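Local structure of magnesium transporter, putative (Shewanella oneidensis MR-1, 3KXR) at residues 65-70 against 89-94; 85-90 against 164-169; 147-152 against 160-165. The protein probably transports magnesium ions across the membrane, and this chain is its paired CBS domain piece with part of the intracellular N domain. All coordinates share one frame; numbering follows the deposited sequence.

Interaction 1: 65-70 against 89-94; sequences LVLSDK and DNLFIV
Leu65, Leu67 and Phe92 exchange the backbone bonds that zip strand 66-68 in parallel onto strand 90-94. Phe92 N donates to Leu65 O, nearly straight at 170°. Leu67 N gives its hydrogen to Phe92 O, and Val94 N reaches Leu67 O at 3.0 Å. Beyond the first of these rungs, one water accepts from Leu65 N (3.0 Å) and donates to Asn90 O (2.9 Å), so it bridges the strands where no direct bond joins that pair.

The apolar contacts fall on two faces. On one, Leu91 has its CG anti to the backbone N (chi1 -179°), and its branch meets Leu65 and Leu67: CG lies 3.9 Å from Leu65 CB, while Leu67 CD1 comes within 4.1 Å of Leu91 CD2. Leu65 and Leu67 also pack on Phe79 of helix 73-82, the connection that makes this a beta-alpha-beta unit of a CBS domain. On the other face, Val66 CG2 touches Val94 CG2 at 3.9 Å; here Leu159 from the second CBS domain covers Val66, Phe92 and Val94, and Phe29 of the second subunit packs on Val66.

Leucine and valine side chains, with Phe92, suit strands covered on both faces: backbone groups between the strands pair with each other, hydrocarbon packs against helix, partner domain and second subunit, and Ser68 adds backbone hydrogen bonds to that subunit.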
loop_
_atom_site.group_PDB
_atom_site.type_symbol
_atom_site.label_atom_id
_atom_site.label_comp_id
_atom_site.label_asym_id
_atom_site.label_seq_id
_atom_site.Cartn_x
_atom_site.Cartn_y
_atom_site.Cartn_z
ATOM N N LEU A 65 -10.276 12.018 17.064
ATOM C CA LEU A 65 -9.661 13.313 17.268
ATOM C C LEU A 65 -8.672 13.223 18.469
ATOM O O LEU A 65 -9.059 13.022 19.608
ATOM C CB LEU A 65 -10.773 14.363 17.449
ATOM C CG LEU A 65 -11.253 15.148 16.201
ATOM C CD1 LEU A 65 -11.434 14.336 14.951
ATOM C CD2 LEU A 65 -12.503 15.948 16.541
ATOM N N VAL A 66 -7.378 13.332 18.185
ATOM C CA VAL A 66 -6.351 13.332 19.219
ATOM C C VAL A 66 -5.302 14.446 18.944
ATOM O O VAL A 66 -4.958 14.718 17.799
ATOM C CB VAL A 66 -5.675 11.931 19.316
ATOM C CG1 VAL A 66 -5.264 11.461 17.927
ATOM C CG2 VAL A 66 -4.502 11.963 20.263
ATOM N N LEU A 67 -4.824 15.105 19.998
ATOM C CA LEU A 67 -3.757 16.100 19.886
ATOM C C LEU A 67 -2.774 15.918 21.047
ATOM O O LEU A 67 -3.135 15.384 22.112
ATOM C CB LEU A 67 -4.353 17.522 19.899
ATOM C CG LEU A 67 -5.167 18.028 18.695
ATOM C CD1 LEU A 67 -5.827 19.344 18.981
ATOM C CD2 LEU A 67 -4.258 18.148 17.478
ATOM N N SER A 68 -1.541 16.354 20.865
ATOM C CA SER A 68 -0.551 16.235 21.925
ATOM C C SER A 68 -0.776 17.333 22.964
ATOM O O SER A 68 -1.568 18.252 22.777
ATOM C CB SER A 68 0.878 16.364 21.388
ATOM O OG SER A 68 1.147 17.727 21.030
ATOM N N ASP A 69 -0.009 17.271 24.034
ATOM C CA ASP A 69 -0.217 18.198 25.103
ATOM C C ASP A 69 0.411 19.537 24.806
ATOM O O ASP A 69 0.435 20.404 25.680
ATOM C CB ASP A 69 0.313 17.628 26.411
ATOM C CG ASP A 69 1.802 17.343 26.387
ATOM O OD1 ASP A 69 2.510 17.775 25.447
ATOM O OD2 ASP A 69 2.255 16.676 27.347
ATOM N N LYS A 70 0.916 19.717 23.584
ATOM C CA LYS A 70 1.374 21.039 23.142
ATOM C C LYS A 70 0.250 21.804 22.409
ATOM O O LYS A 70 0.421 22.955 22.088
ATOM C CB LYS A 70 2.618 20.929 22.245
ATOM C CG LYS A 70 3.856 20.195 22.861
ATOM C CD LYS A 70 4.196 20.609 24.327
ATOM C CE LYS A 70 5.456 19.883 24.948
ATOM N NZ LYS A 70 5.105 18.839 25.996
ATOM N N ASP A 89 -17.823 13.984 19.641
ATOM C CA ASP A 89 -17.834 15.329 20.180
ATOM C C ASP A 89 -16.818 15.550 21.289
ATOM O O ASP A 89 -16.965 16.467 22.080
ATOM C CB ASP A 89 -19.241 15.700 20.633
ATOM C CG ASP A 89 -19.598 15.045 21.915
ATOM O OD1 ASP A 89 -18.842 14.115 22.338
ATOM O OD2 ASP A 89 -20.604 15.489 22.513
ATOM N N ASN A 90 -15.778 14.720 21.308
ATOM C CA ASN A 90 -14.691 14.841 22.253
ATOM C C ASN A 90 -13.386 14.716 21.518
ATOM O O ASN A 90 -13.313 14.180 20.419
ATOM C CB ASN A 90 -14.789 13.764 23.339
ATOM C CG ASN A 90 -15.872 14.044 24.315
ATOM O OD1 ASN A 90 -16.299 15.179 24.459
ATOM N ND2 ASN A 90 -16.341 13.026 24.995
ATOM N N LEU A 91 -12.337 15.188 22.162
ATOM C CA LEU A 91 -11.008 15.117 21.580
ATOM C C LEU A 91 -10.023 14.709 22.682
ATOM O O LEU A 91 -10.147 15.142 23.833
ATOM C CB LEU A 91 -10.706 16.464 20.948
ATOM C CG LEU A 91 -9.414 16.767 20.226
ATOM C CD1 LEU A 91 -9.658 17.900 19.225
ATOM C CD2 LEU A 91 -8.420 17.168 21.282
ATOM N N PHE A 92 -9.097 13.832 22.341
ATOM C CA PHE A 92 -8.255 13.207 23.337
ATOM C C PHE A 92 -6.866 13.796 23.329
ATOM O O PHE A 92 -6.325 14.067 22.262
ATOM C CB PHE A 92 -8.222 11.699 23.081
ATOM C CG PHE A 92 -9.584 11.107 23.019
ATOM C CD1 PHE A 92 -10.506 11.360 24.027
ATOM C CD2 PHE A 92 -9.990 10.354 21.932
ATOM C CE1 PHE A 92 -11.795 10.836 23.958
ATOM C CE2 PHE A 92 -11.291 9.823 21.863
ATOM C CZ PHE A 92 -12.185 10.076 22.875
ATOM N N ILE A 93 -6.302 14.015 24.512
ATOM C CA ILE A 93 -4.987 14.626 24.644
ATOM C C ILE A 93 -4.016 13.603 25.126
ATOM O O ILE A 93 -4.290 12.895 26.110
ATOM C CB ILE A 93 -4.985 15.796 25.648
ATOM C CG1 ILE A 93 -6.043 16.812 25.258
ATOM C CG2 ILE A 93 -3.614 16.480 25.729
ATOM C CD1 ILE A 93 -5.900 17.376 23.872
ATOM N N VAL A 94 -2.871 13.522 24.453
ATOM C CA VAL A 94 -1.825 12.589 24.841
ATOM C C VAL A 94 -0.516 13.335 25.070
ATOM O O VAL A 94 -0.294 14.426 24.527
ATOM C CB VAL A 94 -1.603 11.500 23.740
ATOM C CG1 VAL A 94 -2.858 10.612 23.598
ATOM C CG2 VAL A 94 -1.206 12.132 22.414
HETATM O O HOH W 1 -12.471 11.764 19.057
#

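Interaction 2: 85-90 against 164-169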
loop_
_atom_site.group_PDB
_atom_site.type_symbol
_atom_site.label_atom_id
_atom_site.label_comp_id
_atom_site.label_asym_id
_atom_site.label_seq_id
_atom_site.Cartn_x
_atom_site.Cartn_y
_atom_site.Cartn_z
ATOM N N LEU A 85 -16.833 13.200 11.605
ATOM C CA LEU A 85 -16.589 11.883 12.138
ATOM C C LEU A 85 -17.810 11.397 12.903
ATOM O O LEU A 85 -18.447 12.162 13.634
ATOM C CB LEU A 85 -15.430 11.978 13.081
ATOM C CG LEU A 85 -14.597 10.749 13.240
ATOM C CD1 LEU A 85 -13.920 10.520 11.916
ATOM C CD2 LEU A 85 -13.593 11.042 14.368
ATOM N N ASP A 86 -18.151 10.131 12.710
ATOM C CA ASP A 86 -19.275 9.529 13.391
ATOM C C ASP A 86 -19.097 9.570 14.919
ATOM O O ASP A 86 -18.008 9.305 15.441
ATOM C CB ASP A 86 -19.434 8.081 12.915
ATOM C CG ASP A 86 -20.744 7.465 13.333
ATOM O OD1 ASP A 86 -21.784 8.148 13.281
ATOM O OD2 ASP A 86 -20.742 6.280 13.707
ATOM N N CYS A 87 -20.166 9.907 15.628
ATOM C CA CYS A 87 -20.182 9.854 17.082
ATOM C C CYS A 87 -19.026 10.547 17.697
ATOM O O CYS A 87 -18.304 9.965 18.493
ATOM C CB CYS A 87 -20.122 8.423 17.572
ATOM S SG CYS A 87 -21.670 7.669 17.514
ATOM N N ASN A 88 -18.855 11.803 17.343
ATOM C CA ASN A 88 -17.702 12.503 17.772
ATOM C C ASN A 88 -18.099 13.803 18.362
ATOM O O ASN A 88 -18.668 14.633 17.683
ATOM C CB ASN A 88 -16.789 12.750 16.602
ATOM C CG ASN A 88 -15.572 13.563 16.985
ATOM O OD1 ASN A 88 -15.280 14.564 16.330
ATOM N ND2 ASN A 88 -14.858 13.144 18.053
ATOM N N ASP A 89 -17.823 13.984 19.641
ATOM C CA ASP A 89 -17.834 15.329 20.180
ATOM C C ASP A 89 -16.818 15.550 21.289
ATOM O O ASP A 89 -16.965 16.467 22.080
ATOM C CB ASP A 89 -19.241 15.700 20.633
ATOM C CG ASP A 89 -19.598 15.045 21.915
ATOM O OD1 ASP A 89 -18.842 14.115 22.338
ATOM O OD2 ASP A 89 -20.604 15.489 22.513
ATOM N N ASN A 90 -15.778 14.720 21.308
ATOM C CA ASN A 90 -14.691 14.841 22.253
ATOM C C ASN A 90 -13.386 14.716 21.518
ATOM O O ASN A 90 -13.313 14.180 20.419
ATOM C CB ASN A 90 -14.789 13.764 23.339
ATOM C CG ASN A 90 -15.872 14.044 24.315
ATOM O OD1 ASN A 90 -16.299 15.179 24.459
ATOM N ND2 ASN A 90 -16.341 13.026 24.995
ATOM N N THR A 164 -17.344 3.794 19.871
ATOM C CA THR A 164 -18.459 4.712 19.769
ATOM C C THR A 164 -19.766 4.162 20.347
ATOM O O THR A 164 -19.923 2.970 20.523
ATOM C CB THR A 164 -18.737 5.055 18.336
ATOM O OG1 THR A 164 -19.105 3.858 17.663
ATOM C CG2 THR A 164 -17.531 5.681 17.646
ATOM N N LEU A 165 -20.708 5.049 20.621
ATOM C CA LEU A 165 -22.030 4.630 21.034
ATOM C C LEU A 165 -22.680 3.715 19.990
ATOM O O LEU A 165 -23.276 2.719 20.327
ATOM C CB LEU A 165 -22.924 5.840 21.307
ATOM C CG LEU A 165 -24.339 5.485 21.760
ATOM C CD1 LEU A 165 -24.381 4.544 22.980
ATOM C CD2 LEU A 165 -25.037 6.735 22.075
ATOM N N ARG A 166 -22.536 4.057 18.724
ATOM C CA ARG A 166 -23.022 3.205 17.630
ATOM C C ARG A 166 -22.469 1.782 17.681
ATOM O O ARG A 166 -23.219 0.830 17.522
ATOM C CB ARG A 166 -22.670 3.816 16.273
ATOM C CG ARG A 166 -23.540 3.282 15.147
ATOM C CD ARG A 166 -23.167 3.908 13.813
ATOM N NE ARG A 166 -23.228 5.360 13.850
ATOM C CZ ARG A 166 -24.353 6.072 13.828
ATOM N NH1 ARG A 166 -24.296 7.399 13.875
ATOM N NH2 ARG A 166 -25.531 5.468 13.763
ATOM N N ALA A 167 -21.163 1.650 17.901
ATOM C CA ALA A 167 -20.543 0.330 18.018
ATOM C C ALA A 167 -21.112 -0.400 19.235
ATOM O O ALA A 167 -21.394 -1.587 19.177
ATOM C CB ALA A 167 -19.029 0.442 18.107
ATOM N N ALA A 168 -21.306 0.307 20.339
ATOM C CA ALA A 168 -21.857 -0.337 21.538
ATOM C C ALA A 168 -23.227 -0.941 21.251
ATOM O O ALA A 168 -23.575 -1.999 21.782
ATOM C CB ALA A 168 -21.963 0.650 22.684
ATOM N N THR A 169 -24.012 -0.253 20.431
ATOM C CA THR A 169 -25.328 -0.745 20.096
ATOM C C THR A 169 -25.189 -2.074 19.375
ATOM O O THR A 169 -25.848 -3.044 19.720
ATOM C CB THR A 169 -26.082 0.216 19.188
ATOM O OG1 THR A 169 -26.095 1.527 19.776
ATOM C CG2 THR A 169 -27.517 -0.310 18.951
#
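Asp86 and Arg166 meet in a two-pronged salt bridge. Arg166 presents the side of its guanidinium that carries NE and NH1: NE donates to Asp86 OD2 (2.7 Å, 162°) and NH1 to Asp86 OD1 (2.7 Å). Both oxygens use their syn lone pairs, and the two flat groups lie only 23° from coplanar, which suits this side-on grip. The arginine chain bends at its third torsion (chi3 -56°), which turns NE toward the carboxylate. With two bonds, one to each oxygen, the carboxylate is hindered from turning even though both residues are exposed to solvent. Its negative charge also lies near the first turn of helix 165-176, where the helix dipole would probably favour it.

That helix starts with Thr164 as its N-cap: Thr164 OG1 accepts from Ala167 N at 3.0 Å, satisfying one of the amides that the first turn cannot pair within the helix. The contact joins the loop between helix 73-82 and strand 90-94 of the first CBS domain to the start of the last helix of the second, part of the interface of the CBS pair. The loop backbone is held as well, since Asp86 O accepts from Arg162 NH2.

Behind the salt bridge, Cys87 CB rests on Thr164 CB at 3.7 Å and on Thr164 CG2 at 3.8 Å. An alanine in place of Thr164 would probably leave Ala167 N without its cap and open a small gap beside Cys87 CB where the methyl had been. Cys87 SG lies farther along the helix, 3.9 Å from Arg166 N and 4.4 Å from Leu165 CB; a small, weakly polar thiol fits well against this first turn.

Interaction 3: 147-152 against 160-165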
loop_
_atom_site.group_PDB
_atom_site.type_symbol
_atom_site.label_atom_id
_atom_site.label_comp_id
_atom_site.label_asym_id
_atom_site.label_seq_id
_atom_site.Cartn_x
_atom_site.Cartn_y
_atom_site.Cartn_z
ATOM N N GLU A 147 -21.664 10.440 27.264
ATOM C CA GLU A 147 -20.718 10.371 26.143
ATOM C C GLU A 147 -21.263 9.614 24.941
ATOM O O GLU A 147 -22.073 8.691 25.079
ATOM C CB GLU A 147 -19.449 9.633 26.559
ATOM C CG GLU A 147 -18.866 9.951 27.942
ATOM C CD GLU A 147 -18.470 11.399 28.110
ATOM O OE1 GLU A 147 -18.387 12.144 27.097
ATOM O OE2 GLU A 147 -18.263 11.807 29.270
ATOM N N ILE A 148 -20.791 9.984 23.762
ATOM C CA ILE A 148 -21.099 9.214 22.573
ATOM C C ILE A 148 -19.859 8.459 22.057
ATOM O O ILE A 148 -19.907 7.767 21.028
ATOM C CB ILE A 148 -21.789 10.094 21.476
ATOM C CG1 ILE A 148 -20.907 11.258 20.995
ATOM C CG2 ILE A 148 -23.108 10.631 22.015
ATOM C CD1 ILE A 148 -21.501 12.078 19.718
ATOM N N GLU A 149 -18.760 8.555 22.794
ATOM C CA GLU A 149 -17.581 7.783 22.469
ATOM C C GLU A 149 -16.734 7.732 23.697
ATOM O O GLU A 149 -16.774 8.652 24.518
ATOM C CB GLU A 149 -16.794 8.477 21.353
ATOM C CG GLU A 149 -16.306 9.881 21.748
ATOM C CD GLU A 149 -15.703 10.709 20.607
ATOM O OE1 GLU A 149 -14.852 10.189 19.843
ATOM O OE2 GLU A 149 -16.058 11.909 20.518
ATOM N N LEU A 150 -15.925 6.698 23.815
ATOM C CA LEU A 150 -14.927 6.685 24.871
ATOM C C LEU A 150 -13.569 6.277 24.313
ATOM O O LEU A 150 -13.491 5.423 23.431
ATOM C CB LEU A 150 -15.317 5.705 25.971
ATOM C CG LEU A 150 -16.416 6.098 26.968
ATOM C CD1 LEU A 150 -16.705 4.924 27.934
ATOM C CD2 LEU A 150 -16.014 7.366 27.732
ATOM N N PRO A 151 -12.497 6.862 24.846
ATOM C CA PRO A 151 -11.161 6.429 24.491
ATOM C C PRO A 151 -10.829 5.075 25.094
ATOM O O PRO A 151 -11.283 4.743 26.214
ATOM C CB PRO A 151 -10.270 7.508 25.114
ATOM C CG PRO A 151 -11.031 7.972 26.255
ATOM C CD PRO A 151 -12.468 7.846 25.934
ATOM N N VAL A 152 -10.020 4.321 24.360
ATOM C CA VAL A 152 -9.510 3.059 24.812
ATOM C C VAL A 152 -7.988 3.139 24.972
ATOM O O VAL A 152 -7.277 3.624 24.099
ATOM C CB VAL A 152 -9.891 1.954 23.826
ATOM C CG1 VAL A 152 -9.314 0.632 24.291
ATOM C CG2 VAL A 152 -11.415 1.869 23.693
ATOM N N ILE A 160 -4.965 3.904 22.305
ATOM C CA ILE A 160 -4.911 3.165 21.048
ATOM C C ILE A 160 -6.088 3.426 20.106
ATOM O O ILE A 160 -6.026 3.062 18.927
ATOM C CB ILE A 160 -4.758 1.674 21.278
ATOM C CG1 ILE A 160 -6.027 1.106 21.900
ATOM C CG2 ILE A 160 -3.510 1.404 22.148
ATOM C CD1 ILE A 160 -5.868 -0.359 22.322
ATOM N N GLY A 161 -7.149 4.059 20.590
ATOM C CA GLY A 161 -8.326 4.315 19.743
ATOM C C GLY A 161 -9.572 4.623 20.550
ATOM O O GLY A 161 -9.490 4.960 21.723
ATOM N N ARG A 162 -10.737 4.497 19.931
ATOM C CA ARG A 162 -11.979 4.790 20.640
ATOM C C ARG A 162 -13.052 3.770 20.308
ATOM O O ARG A 162 -12.942 3.057 19.319
ATOM C CB ARG A 162 -12.473 6.170 20.245
ATOM C CG ARG A 162 -13.111 6.192 18.891
ATOM C CD ARG A 162 -13.371 7.586 18.406
ATOM N NE ARG A 162 -13.984 7.539 17.091
ATOM C CZ ARG A 162 -15.120 8.128 16.711
ATOM N NH1 ARG A 162 -15.860 8.875 17.530
ATOM N NH2 ARG A 162 -15.534 7.960 15.473
ATOM N N VAL A 163 -14.089 3.733 21.139
ATOM C CA VAL A 163 -15.284 2.993 20.828
ATOM C C VAL A 163 -16.468 3.910 20.844
ATOM O O VAL A 163 -16.588 4.715 21.734
ATOM C CB VAL A 163 -15.520 1.939 21.856
ATOM C CG1 VAL A 163 -16.841 1.235 21.544
ATOM C CG2 VAL A 163 -14.376 0.954 21.799
ATOM N N THR A 164 -17.344 3.794 19.871
ATOM C CA THR A 164 -18.459 4.712 19.769
ATOM C C THR A 164 -19.766 4.162 20.347
ATOM O O THR A 164 -19.923 2.970 20.523
ATOM C CB THR A 164 -18.737 5.055 18.336
ATOM O OG1 THR A 164 -19.105 3.858 17.663
ATOM C CG2 THR A 164 -17.531 5.681 17.646
ATOM N N LEU A 165 -20.708 5.049 20.621
ATOM C CA LEU A 165 -22.030 4.630 21.034
ATOM C C LEU A 165 -22.680 3.715 19.990
ATOM O O LEU A 165 -23.276 2.719 20.327
ATOM C CB LEU A 165 -22.924 5.840 21.307
ATOM C CG LEU A 165 -24.339 5.485 21.760
ATOM C CD1 LEU A 165 -24.381 4.544 22.980
ATOM C CD2 LEU A 165 -25.037 6.735 22.075
#
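Glu149 and Arg162 meet on one face of the hairpin formed by strands 149-153 and 159-164, their flat groups steeply inclined at 64° to each other. Arg162 NH1 donates to Glu149 OE1 at 2.8 Å, approaching from well above the carboxylate plane. One nitrogen bonds one oxygen, a single-point salt bridge. The methyl CG2 of Thr164 lies over the centre of the guanidinium, 3.5 Å above its plane, which probably helps to hold the group in place. The other carboxylate oxygen, Glu149 OE2, accepts from the backbone N of Asp89 and Asn90 in the first CBS domain.

The opposite face is hydrocarbon. Val152 CG2 meets Val163 CG2 at 3.6 Å, and Ile142 of helix 135-143 packs on Leu150 and Val163.

Between the faces, Leu150 and Val163 form a hydrogen-bonded antiparallel pair, each N to the other's O at 2.9 Å. Pro151 pairs with Arg162 at a non-hydrogen-bonded position, where its lack of an N-H costs this hairpin nothing. Ile160 and Gly161 together face Val152 in a classic beta bulge; Ile160 CD1 lies 4.1 Å from Val152 CG1, and at Gly161's backbone angles a CB would jam against Ile160 O.

The chemistry divides by face: a buried charged pair, satisfied by several partners, serves the seam between domains, while the aliphatic face packs on helix 135-143 and on Ile56 and Thr60.

In the fold
Interactions 1 and 3 are buried sheet contacts, one in each CBS domain: a parallel pair within a beta-alpha-beta unit and an antiparallel hairpin. Interaction 2 lies at the surface and ties the two domains together. It shares Asp89 and Asn90 with interaction 1 and Thr164 and Leu165 with interaction 3, since its loop leads into strand 90-94 and its helix follows strand 159-164. The sheets also touch directly, Phe92 CE1 lying 3.6 Å from Pro151 CD. Chemistry follows place: aliphatic packing dominates interaction 1, interaction 3 adds a buried charged pair facing the other domain, and interaction 2 relies chiefly on a solvent-exposed salt bridge.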